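Local atomic coordinates of subtilase cytotoxin subunit A (Escherichia coli, PDB entry 2IY9), a protein that acts as the protease subunit of an AB5 toxin, a subtilisin-family serine endopeptidase that cleaves the host endoplasmic reticulum chaperone BiP and so leads to cell death. Residues R299-S304 and E324-M329; F27-L32 and A222-G227; S38-N43 and G105-A110. All blocks are in the same frame, centred on the assembly; numbering follows the deposited sequence.

Overall arrangement
The three contacts lie away from Asp-52, His-89 and Ser-272, the residues assigned to the charge relay as in other subtilases, yet they touch one another, their centres about 16 to 19 Å apart. Helix 323-331 links them: Glu-324 N of interaction 1 probably hydrogen-bonds Ile-30 O of interaction 2 at 3.3 Å, while Ile-327 CG2 packs on Thr-40 CG2 of interaction 3 at 4.0 Å. Interactions 2 and 3 meet where Phe-27 CZ lies 3.5 Å from Gly-105 O and Leu-32 packs on Val-106. Helix 271-288, with Ser-272 near its start, supports interaction 1 at Val-278, Ala-284 and Met-285 and interaction 3 at Ala-284 and Ser-287.

Interaction 1: R299-S304 and E324-M329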
loop_
_atom_site.group_PDB
_atom_site.type_symbol
_atom_site.label_atom_id
_atom_site.label_comp_id
_atom_site.label_asym_id
_atom_site.label_seq_id
_atom_site.Cartn_x
_atom_site.Cartn_y
_atom_site.Cartn_z
ATOM N N ARG A 299 -13.845 -4.713 2.421
ATOM C CA ARG A 299 -14.770 -4.841 3.549
ATOM C C ARG A 299 -14.171 -5.636 4.719
ATOM O O ARG A 299 -14.223 -5.191 5.859
ATOM C CB ARG A 299 -16.095 -5.484 3.088
ATOM C CG ARG A 299 -17.150 -5.606 4.184
ATOM C CD ARG A 299 -18.434 -6.276 3.671
ATOM N NE ARG A 299 -18.205 -7.660 3.240
ATOM C CZ ARG A 299 -18.284 -8.095 1.978
ATOM N NH1 ARG A 299 -18.599 -7.270 0.985
ATOM N NH2 ARG A 299 -18.056 -9.374 1.708
ATOM N N THR A 300 -13.606 -6.811 4.444
ATOM C CA THR A 300 -13.036 -7.609 5.527
ATOM C C THR A 300 -11.895 -6.857 6.218
ATOM O O THR A 300 -11.820 -6.845 7.441
ATOM C CB THR A 300 -12.606 -9.011 5.064
ATOM O OG1 THR A 300 -13.749 -9.706 4.548
ATOM C CG2 THR A 300 -12.022 -9.817 6.234
ATOM N N LEU A 301 -11.030 -6.204 5.447
ATOM C CA LEU A 301 -9.954 -5.396 6.039
ATOM C C LEU A 301 -10.496 -4.316 6.976
ATOM O O LEU A 301 -10.046 -4.189 8.119
ATOM C CB LEU A 301 -9.092 -4.739 4.961
ATOM C CG LEU A 301 -7.859 -3.998 5.513
ATOM C CD1 LEU A 301 -6.771 -4.993 5.947
ATOM C CD2 LEU A 301 -7.316 -3.032 4.473
ATOM N N LEU A 302 -11.470 -3.555 6.485
ATOM C CA LEU A 302 -12.029 -2.440 7.237
ATOM C C LEU A 302 -12.865 -2.877 8.421
ATOM O O LEU A 302 -12.731 -2.296 9.501
ATOM C CB LEU A 302 -12.839 -1.515 6.328
ATOM C CG LEU A 302 -12.040 -0.946 5.148
ATOM C CD1 LEU A 302 -12.906 0.069 4.417
ATOM C CD2 LEU A 302 -10.703 -0.325 5.592
ATOM N N GLU A 303 -13.726 -3.878 8.221
ATOM C CA GLU A 303 -14.551 -4.397 9.316
ATOM C C GLU A 303 -13.716 -4.982 10.440
ATOM O O GLU A 303 -14.049 -4.819 11.614
ATOM C CB GLU A 303 -15.551 -5.452 8.820
ATOM C CG GLU A 303 -16.882 -4.858 8.383
ATOM C CD GLU A 303 -17.822 -5.884 7.772
ATOM O OE1 GLU A 303 -18.765 -5.465 7.068
ATOM O OE2 GLU A 303 -17.614 -7.099 7.980
ATOM N N SER A 304 -12.639 -5.671 10.071
ATOM C CA SER A 304 -11.774 -6.326 11.042
ATOM C C SER A 304 -10.841 -5.355 11.775
ATOM O O SER A 304 -10.259 -5.711 12.804
ATOM C CB SER A 304 -10.953 -7.415 10.350
ATOM O OG SER A 304 -9.912 -6.812 9.606
ATOM N N GLU A 324 -4.358 -9.935 12.446
ATOM C CA GLU A 324 -4.858 -11.188 13.004
ATOM C C GLU A 324 -6.323 -11.375 12.636
ATOM O O GLU A 324 -6.707 -12.415 12.098
ATOM C CB GLU A 324 -4.657 -11.253 14.530
ATOM C CG GLU A 324 -5.387 -12.437 15.191
ATOM C CD GLU A 324 -5.248 -12.441 16.700
ATOM O OE1 GLU A 324 -6.172 -11.947 17.389
ATOM O OE2 GLU A 324 -4.212 -12.928 17.200
ATOM N N LYS A 325 -7.132 -10.358 12.914
ATOM C CA LYS A 325 -8.552 -10.390 12.613
ATOM C C LYS A 325 -8.843 -10.388 11.103
ATOM O O LYS A 325 -9.685 -11.162 10.648
ATOM C CB LYS A 325 -9.271 -9.240 13.332
ATOM C CG LYS A 325 -10.794 -9.320 13.327
ATOM C CD LYS A 325 -11.325 -10.436 14.221
ATOM C CE LYS A 325 -12.841 -10.344 14.385
ATOM N NZ LYS A 325 -13.532 -10.099 13.086
ATOM N N ALA A 326 -8.155 -9.536 10.336
ATOM C CA ALA A 326 -8.328 -9.500 8.878
ATOM C C ALA A 326 -8.058 -10.855 8.224
ATOM O O ALA A 326 -8.865 -11.338 7.425
ATOM C CB ALA A 326 -7.435 -8.422 8.247
ATOM N N ILE A 327 -6.921 -11.451 8.569
ATOM C CA ILE A 327 -6.486 -12.704 7.956
ATOM C C ILE A 327 -7.379 -13.852 8.437
ATOM O O ILE A 327 -7.887 -14.623 7.622
ATOM C CB ILE A 327 -4.971 -12.970 8.175
ATOM C CG1 ILE A 327 -4.145 -11.961 7.355
ATOM C CG2 ILE A 327 -4.605 -14.435 7.816
ATOM C CD1 ILE A 327 -2.687 -11.821 7.779
ATOM N N SER A 328 -7.597 -13.925 9.750
ATOM C CA SER A 328 -8.508 -14.913 10.342
ATOM C C SER A 328 -9.895 -14.886 9.693
ATOM O O SER A 328 -10.379 -15.915 9.228
ATOM C CB SER A 328 -8.615 -14.711 11.855
ATOM O OG SER A 328 -9.331 -15.779 12.454
ATOM N N MET A 329 -10.516 -13.709 9.638
ATOM C CA MET A 329 -11.854 -13.566 9.039
ATOM C C MET A 329 -11.890 -13.981 7.572
ATOM O O MET A 329 -12.759 -14.751 7.148
ATOM C CB MET A 329 -12.374 -12.129 9.172
ATOM C CG MET A 329 -12.906 -11.752 10.556
ATOM S SD MET A 329 -14.115 -12.898 11.282
ATOM C CE MET A 329 -15.499 -12.781 10.143
HETATM O O HOH W 1 -14.426 -7.212 13.378
#
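Apolar packing does most of the work between 299-304 and 324-329, and small side chains make it possible. Thr-300 turns its methyl, CG2, across the interface with that carbon anti to the backbone N; CG2 rests against Met-329 CB at 3.8 Å and against the carbonyl oxygen of Ala-326. Met-329 presents its CB to this methyl, while its chain, bent at chi2 and again at chi3, leads its end away. Deeper in, Leu-301 starts off in another direction but brings CD1 back to within 4.2 Å of Ala-326 CB. At the tightest point Ser-304 lies over Ala-326, CA to CA 5.2 Å. Ser-304 CB is 3.5 Å from Lys-325 CG. Ser-304 OG comes to 3.2 Å from Ala-326 CA.

These residues belong to two helices, 294-304 and 323-331, joined by a short antiparallel pair of strands, 306-307 and 319-320. Their axes pass 8.4 Å apart at 137°, a close, roughly antiparallel crossing that suits serine and alanine at its centre. The second helix lies in the C-terminal A2 domain, which penetrates the central pore of the SubB pentamer; Thr-300 and Ala-326 both also rest on Met-285 of helix 271-288.

Polar groups are served mostly within each helix or through water. Ser-304 holds OG in the crowded position between N and the carbonyl carbon (chi1 76°), which puts it 2.9 Å from Thr-300 O, a bond that is not settled, since Leu-301 O is also close. Thr-300 OG1 bonds to Glu-296 O one turn earlier. The exposed Lys-325, bent at chi2 and chi4, lays CG alongside Ser-304 and then donates from NZ to a water, which in turn donates to Glu-303 O.

Interaction 2: F27-L32 and A222-G227; sequences FDAIGL and AQYRKG
Phe-27 O takes two backbone N-H groups: a firm bond from Leu-32 N at 2.8 Å and a weak one from Ile-30 N at 3.4 Å. Gly-31 N adds a bond to Asp-28 O, so the last turn of helix 25-30 is tied from beyond its end. On the flank of this turn Ala-29 meets the loop 222-227. Its methyl stands over one face of the Tyr-224 ring, CB 4.2 Å from the centroid and 26° off the normal, a CH-pi contact, and also touches Tyr-224 O. The ring comes from a side chain in the crowded position (chi1 64°), which carries the hydroxyl past Ala-29 to Ile-30 CG2, the two side chains crossing at about a right angle. Tyr-224 OH donates to a water at 2.7 Å, lying in the ring plane, and that water donates to Ala-29 O. Lys-226, nearly extended until its bend at chi4, runs its aliphatic chain past Asp-28 O. Pro-252 of the edge strand 249-252 backs both Ile-30 and Tyr-224. A Schellman motif, with Gly-31 at positive phi (80°), closes the helix, whose last turn packs its flank on the loop after strand 215-221 in this subtilisin-type fold.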
loop_
_atom_site.group_PDB
_atom_site.type_symbol
_atom_site.label_atom_id
_atom_site.label_comp_id
_atom_site.label_asym_id
_atom_site.label_seq_id
_atom_site.Cartn_x
_atom_site.Cartn_y
_atom_site.Cartn_z
ATOM N N PHE A 27 4.900 -6.391 13.987
ATOM C CA PHE A 27 4.329 -7.728 13.839
ATOM C C PHE A 27 3.399 -8.078 15.010
ATOM O O PHE A 27 2.224 -8.375 14.804
ATOM C CB PHE A 27 5.427 -8.780 13.637
ATOM C CG PHE A 27 5.861 -8.946 12.187
ATOM C CD1 PHE A 27 6.214 -7.845 11.405
ATOM C CD2 PHE A 27 5.939 -10.210 11.614
ATOM C CE1 PHE A 27 6.616 -8.005 10.067
ATOM C CE2 PHE A 27 6.341 -10.375 10.279
ATOM C CZ PHE A 27 6.677 -9.270 9.510
ATOM N N ASP A 28 3.909 -7.993 16.242
ATOM C CA ASP A 28 3.064 -8.243 17.409
ATOM C C ASP A 28 1.957 -7.185 17.540
ATOM O O ASP A 28 0.818 -7.506 17.899
ATOM C CB ASP A 28 3.918 -8.335 18.677
ATOM C CG ASP A 28 4.611 -9.693 18.825
ATOM O OD1 ASP A 28 4.385 -10.600 17.996
ATOM O OD2 ASP A 28 5.380 -9.864 19.787
ATOM N N ALA A 29 2.276 -5.937 17.196
ATOM C CA ALA A 29 1.313 -4.829 17.330
ATOM C C ALA A 29 0.056 -5.047 16.484
ATOM O O ALA A 29 -1.059 -4.720 16.914
ATOM C CB ALA A 29 1.972 -3.491 16.999
ATOM N N ILE A 30 0.224 -5.638 15.302
ATOM C CA ILE A 30 -0.917 -5.893 14.419
ATOM C C ILE A 30 -1.420 -7.344 14.419
ATOM O O ILE A 30 -2.372 -7.676 13.696
ATOM C CB ILE A 30 -0.651 -5.407 12.967
ATOM C CG1 ILE A 30 0.326 -6.337 12.240
ATOM C CG2 ILE A 30 -0.158 -3.981 12.980
ATOM C CD1 ILE A 30 0.438 -6.080 10.746
ATOM N N GLY A 31 -0.805 -8.197 15.237
ATOM C CA GLY A 31 -1.261 -9.582 15.379
ATOM C C GLY A 31 -0.791 -10.487 14.247
ATOM O O GLY A 31 -1.458 -11.479 13.904
ATOM N N LEU A 32 0.361 -10.154 13.675
ATOM C CA LEU A 32 0.945 -10.947 12.597
ATOM C C LEU A 32 1.820 -12.020 13.229
ATOM O O LEU A 32 3.044 -11.986 13.125
ATOM C CB LEU A 32 1.738 -10.053 11.626
ATOM C CG LEU A 32 1.982 -10.486 10.171
ATOM C CD1 LEU A 32 0.691 -10.528 9.376
ATOM C CD2 LEU A 32 2.969 -9.520 9.506
ATOM N N ALA A 222 2.275 6.150 14.996
ATOM C CA ALA A 222 3.459 6.091 15.855
ATOM C C ALA A 222 3.608 4.685 16.430
ATOM O O ALA A 222 2.643 3.923 16.502
ATOM C CB ALA A 222 3.341 7.111 16.978
ATOM N N GLN A 223 4.825 4.353 16.849
ATOM C CA GLN A 223 5.098 3.059 17.455
ATOM C C GLN A 223 4.207 2.825 18.670
ATOM O O GLN A 223 4.012 3.723 19.497
ATOM C CB GLN A 223 6.567 2.983 17.868
ATOM C CG GLN A 223 7.001 1.613 18.361
ATOM C CD GLN A 223 8.506 1.493 18.438
ATOM O OE1 GLN A 223 9.231 2.221 17.750
ATOM N NE2 GLN A 223 8.991 0.566 19.265
ATOM N N TYR A 224 3.662 1.616 18.752
ATOM C CA TYR A 224 2.867 1.179 19.883
ATOM C C TYR A 224 3.007 -0.332 20.092
ATOM O O TYR A 224 3.382 -1.070 19.172
ATOM C CB TYR A 224 1.390 1.549 19.687
ATOM C CG TYR A 224 0.719 0.853 18.510
ATOM C CD1 TYR A 224 -0.100 -0.255 18.703
ATOM C CD2 TYR A 224 0.899 1.324 17.203
ATOM C CE1 TYR A 224 -0.727 -0.889 17.617
ATOM C CE2 TYR A 224 0.286 0.707 16.118
ATOM C CZ TYR A 224 -0.525 -0.397 16.324
ATOM O OH TYR A 224 -1.129 -1.007 15.232
ATOM N N ARG A 225 2.684 -0.785 21.300
ATOM C CA ARG A 225 2.593 -2.207 21.589
ATOM C C ARG A 225 1.121 -2.565 21.586
ATOM O O ARG A 225 0.282 -1.742 21.964
ATOM C CB ARG A 225 3.160 -2.527 22.978
ATOM C CG ARG A 225 4.529 -1.966 23.283
ATOM C CD ARG A 225 5.047 -2.533 24.611
ATOM N NE ARG A 225 5.637 -3.855 24.430
ATOM C CZ ARG A 225 6.930 -4.137 24.563
ATOM N NH1 ARG A 225 7.810 -3.196 24.917
ATOM N NH2 ARG A 225 7.345 -5.376 24.359
ATOM N N LYS A 226 0.800 -3.792 21.186
ATOM C CA LYS A 226 -0.571 -4.287 21.294
ATOM C C LYS A 226 -1.102 -3.989 22.696
ATOM O O LYS A 226 -0.418 -4.241 23.685
ATOM C CB LYS A 226 -0.619 -5.788 21.026
ATOM C CG LYS A 226 -2.026 -6.374 21.005
ATOM C CD LYS A 226 -2.005 -7.789 20.444
ATOM C CE LYS A 226 -3.370 -8.189 19.910
ATOM N NZ LYS A 226 -3.825 -7.229 18.860
ATOM N N GLY A 227 -2.312 -3.438 22.774
ATOM C CA GLY A 227 -2.866 -3.014 24.060
ATOM C C GLY A 227 -2.793 -1.517 24.292
ATOM O O GLY A 227 -3.618 -0.966 25.014
HETATM O O HOH W 2 -3.096 -2.744 15.666
#

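Interaction 3: S38-N43 and G105-A110; sequences SLTDKN and GVYPHA
Two rings from one type I turn, Tyr-107 to Ala-110, receive the loop 38-43 in different ways. Tyr-107 points its tip at Thr-40, so that Thr-40 OG1 sits at the ring edge near its plane, 3.5 Å from Tyr-107 CE1. His-109 offers a face instead: Lys-42 CB lies over it, 3.5 Å from the centroid and 15° off the normal, a CH-pi contact displaced toward the ND1-CE1 side. Between the rings, Tyr-107 CZ lies at the edge of the imidazole and His-109 CB over part of one tyrosine face. From its crowded first position (chi1 74°) the Lys-42 chain crosses the imidazole obliquely, bends at chi3 and ends with NZ 3.4 Å from His-109 NE2. Behind the pair, helix 271-288 supports both Thr-40 and Tyr-107 through Ala-284 and Ser-287.

Two polar tips find partners elsewhere. Thr-40 OG1 bonds to Met-37 O in the preceding turn. Tyr-107 OH lies at a poor angle to Asp-41 O, and a water bridges the two instead, 2.7 Å from OH and donating to the carbonyl. The contact is largely carbon against ring, with one bridging water, and the ammonium beside NE2 would be expected to disfavour a second proton on the imidazole, probably lowering the pKa of His-109.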
loop_
_atom_site.group_PDB
_atom_site.type_symbol
_atom_site.label_atom_id
_atom_site.label_comp_id
_atom_site.label_asym_id
_atom_site.label_seq_id
_atom_site.Cartn_x
_atom_site.Cartn_y
_atom_site.Cartn_z
ATOM N N SER A 38 -0.137 -19.125 9.621
ATOM C CA SER A 38 -0.473 -20.516 9.329
ATOM C C SER A 38 -1.791 -20.654 8.557
ATOM O O SER A 38 -1.987 -21.633 7.840
ATOM C CB SER A 38 -0.539 -21.322 10.629
ATOM O OG SER A 38 -1.734 -21.042 11.345
ATOM N N LEU A 39 -2.672 -19.661 8.700
ATOM C CA LEU A 39 -3.972 -19.632 8.025
ATOM C C LEU A 39 -3.915 -19.291 6.530
ATOM O O LEU A 39 -4.906 -19.471 5.816
ATOM C CB LEU A 39 -4.918 -18.643 8.727
ATOM C CG LEU A 39 -5.106 -18.749 10.242
ATOM C CD1 LEU A 39 -6.098 -17.711 10.728
ATOM C CD2 LEU A 39 -5.553 -20.148 10.641
ATOM N N THR A 40 -2.777 -18.773 6.071
ATOM C CA THR A 40 -2.602 -18.397 4.662
ATOM C C THR A 40 -2.213 -19.601 3.798
ATOM O O THR A 40 -1.693 -20.603 4.305
ATOM C CB THR A 40 -1.554 -17.265 4.484
ATOM O OG1 THR A 40 -0.255 -17.734 4.850
ATOM C CG2 THR A 40 -1.905 -16.048 5.345
ATOM N N ASP A 41 -2.467 -19.491 2.495
ATOM C CA ASP A 41 -2.214 -20.566 1.538
ATOM C C ASP A 41 -0.981 -20.210 0.697
ATOM O O ASP A 41 -1.083 -19.477 -0.293
ATOM C CB ASP A 41 -3.464 -20.787 0.661
ATOM C CG ASP A 41 -3.246 -21.794 -0.475
ATOM O OD1 ASP A 41 -4.203 -22.511 -0.834
ATOM O OD2 ASP A 41 -2.134 -21.854 -1.047
ATOM N N LYS A 42 0.173 -20.745 1.092
ATOM C CA LYS A 42 1.450 -20.456 0.414
ATOM C C LYS A 42 1.544 -21.132 -0.959
ATOM O O LYS A 42 2.461 -20.872 -1.735
ATOM C CB LYS A 42 2.645 -20.849 1.302
ATOM C CG LYS A 42 2.915 -22.358 1.414
ATOM C CD LYS A 42 4.111 -22.672 2.344
ATOM C CE LYS A 42 5.456 -22.255 1.741
ATOM N NZ LYS A 42 6.579 -22.286 2.754
ATOM N N ASN A 43 0.583 -21.996 -1.247
ATOM C CA ASN A 43 0.529 -22.703 -2.514
ATOM C C ASN A 43 -0.189 -21.917 -3.604
ATOM O O ASN A 43 -0.178 -22.313 -4.760
ATOM C CB ASN A 43 -0.110 -24.080 -2.305
ATOM C CG ASN A 43 0.745 -24.983 -1.432
ATOM O OD1 ASN A 43 1.924 -25.213 -1.725
ATOM N ND2 ASN A 43 0.163 -25.487 -0.344
ATOM N N GLY A 105 9.407 -9.305 5.668
ATOM C CA GLY A 105 8.240 -8.926 4.894
ATOM C C GLY A 105 6.986 -9.401 5.599
ATOM O O GLY A 105 7.003 -10.431 6.273
ATOM N N VAL A 106 5.908 -8.627 5.469
ATOM C CA VAL A 106 4.615 -9.000 6.033
ATOM C C VAL A 106 4.130 -10.342 5.489
ATOM O O VAL A 106 3.637 -11.185 6.257
ATOM C CB VAL A 106 3.537 -7.913 5.770
ATOM C CG1 VAL A 106 2.132 -8.448 6.113
ATOM C CG2 VAL A 106 3.844 -6.671 6.568
ATOM N N TYR A 107 4.254 -10.533 4.171
ATOM C CA TYR A 107 3.885 -11.806 3.539
ATOM C C TYR A 107 5.022 -12.257 2.611
ATOM O O TYR A 107 5.003 -11.997 1.405
ATOM C CB TYR A 107 2.527 -11.717 2.811
ATOM C CG TYR A 107 1.987 -13.076 2.362
ATOM C CD1 TYR A 107 1.837 -14.126 3.277
ATOM C CD2 TYR A 107 1.625 -13.307 1.032
ATOM C CE1 TYR A 107 1.357 -15.380 2.883
ATOM C CE2 TYR A 107 1.146 -14.562 0.619
ATOM C CZ TYR A 107 1.020 -15.588 1.553
ATOM O OH TYR A 107 0.551 -16.815 1.166
ATOM N N PRO A 108 6.046 -12.918 3.187
ATOM C CA PRO A 108 7.231 -13.286 2.409
ATOM C C PRO A 108 6.992 -14.298 1.283
ATOM O O PRO A 108 7.868 -14.467 0.438
ATOM C CB PRO A 108 8.194 -13.845 3.465
ATOM C CG PRO A 108 7.342 -14.235 4.598
ATOM C CD PRO A 108 6.181 -13.296 4.608
ATOM N N HIS A 109 5.836 -14.959 1.276
ATOM C CA HIS A 109 5.457 -15.844 0.167
ATOM C C HIS A 109 5.061 -15.088 -1.098
ATOM O O HIS A 109 5.039 -15.674 -2.182
ATOM C CB HIS A 109 4.304 -16.767 0.570
ATOM C CG HIS A 109 4.631 -17.674 1.709
ATOM N ND1 HIS A 109 3.750 -17.915 2.745
ATOM C CD2 HIS A 109 5.743 -18.396 1.984
ATOM C CE1 HIS A 109 4.307 -18.750 3.607
ATOM N NE2 HIS A 109 5.517 -19.053 3.170
ATOM N N ALA A 110 4.714 -13.809 -0.951
ATOM C CA ALA A 110 4.321 -12.981 -2.099
ATOM C C ALA A 110 5.473 -12.732 -3.056
ATOM O O ALA A 110 6.636 -12.780 -2.674
ATOM C CB ALA A 110 3.733 -11.641 -1.633
HETATM O O HOH W 3 0.939 -17.386 -1.418
#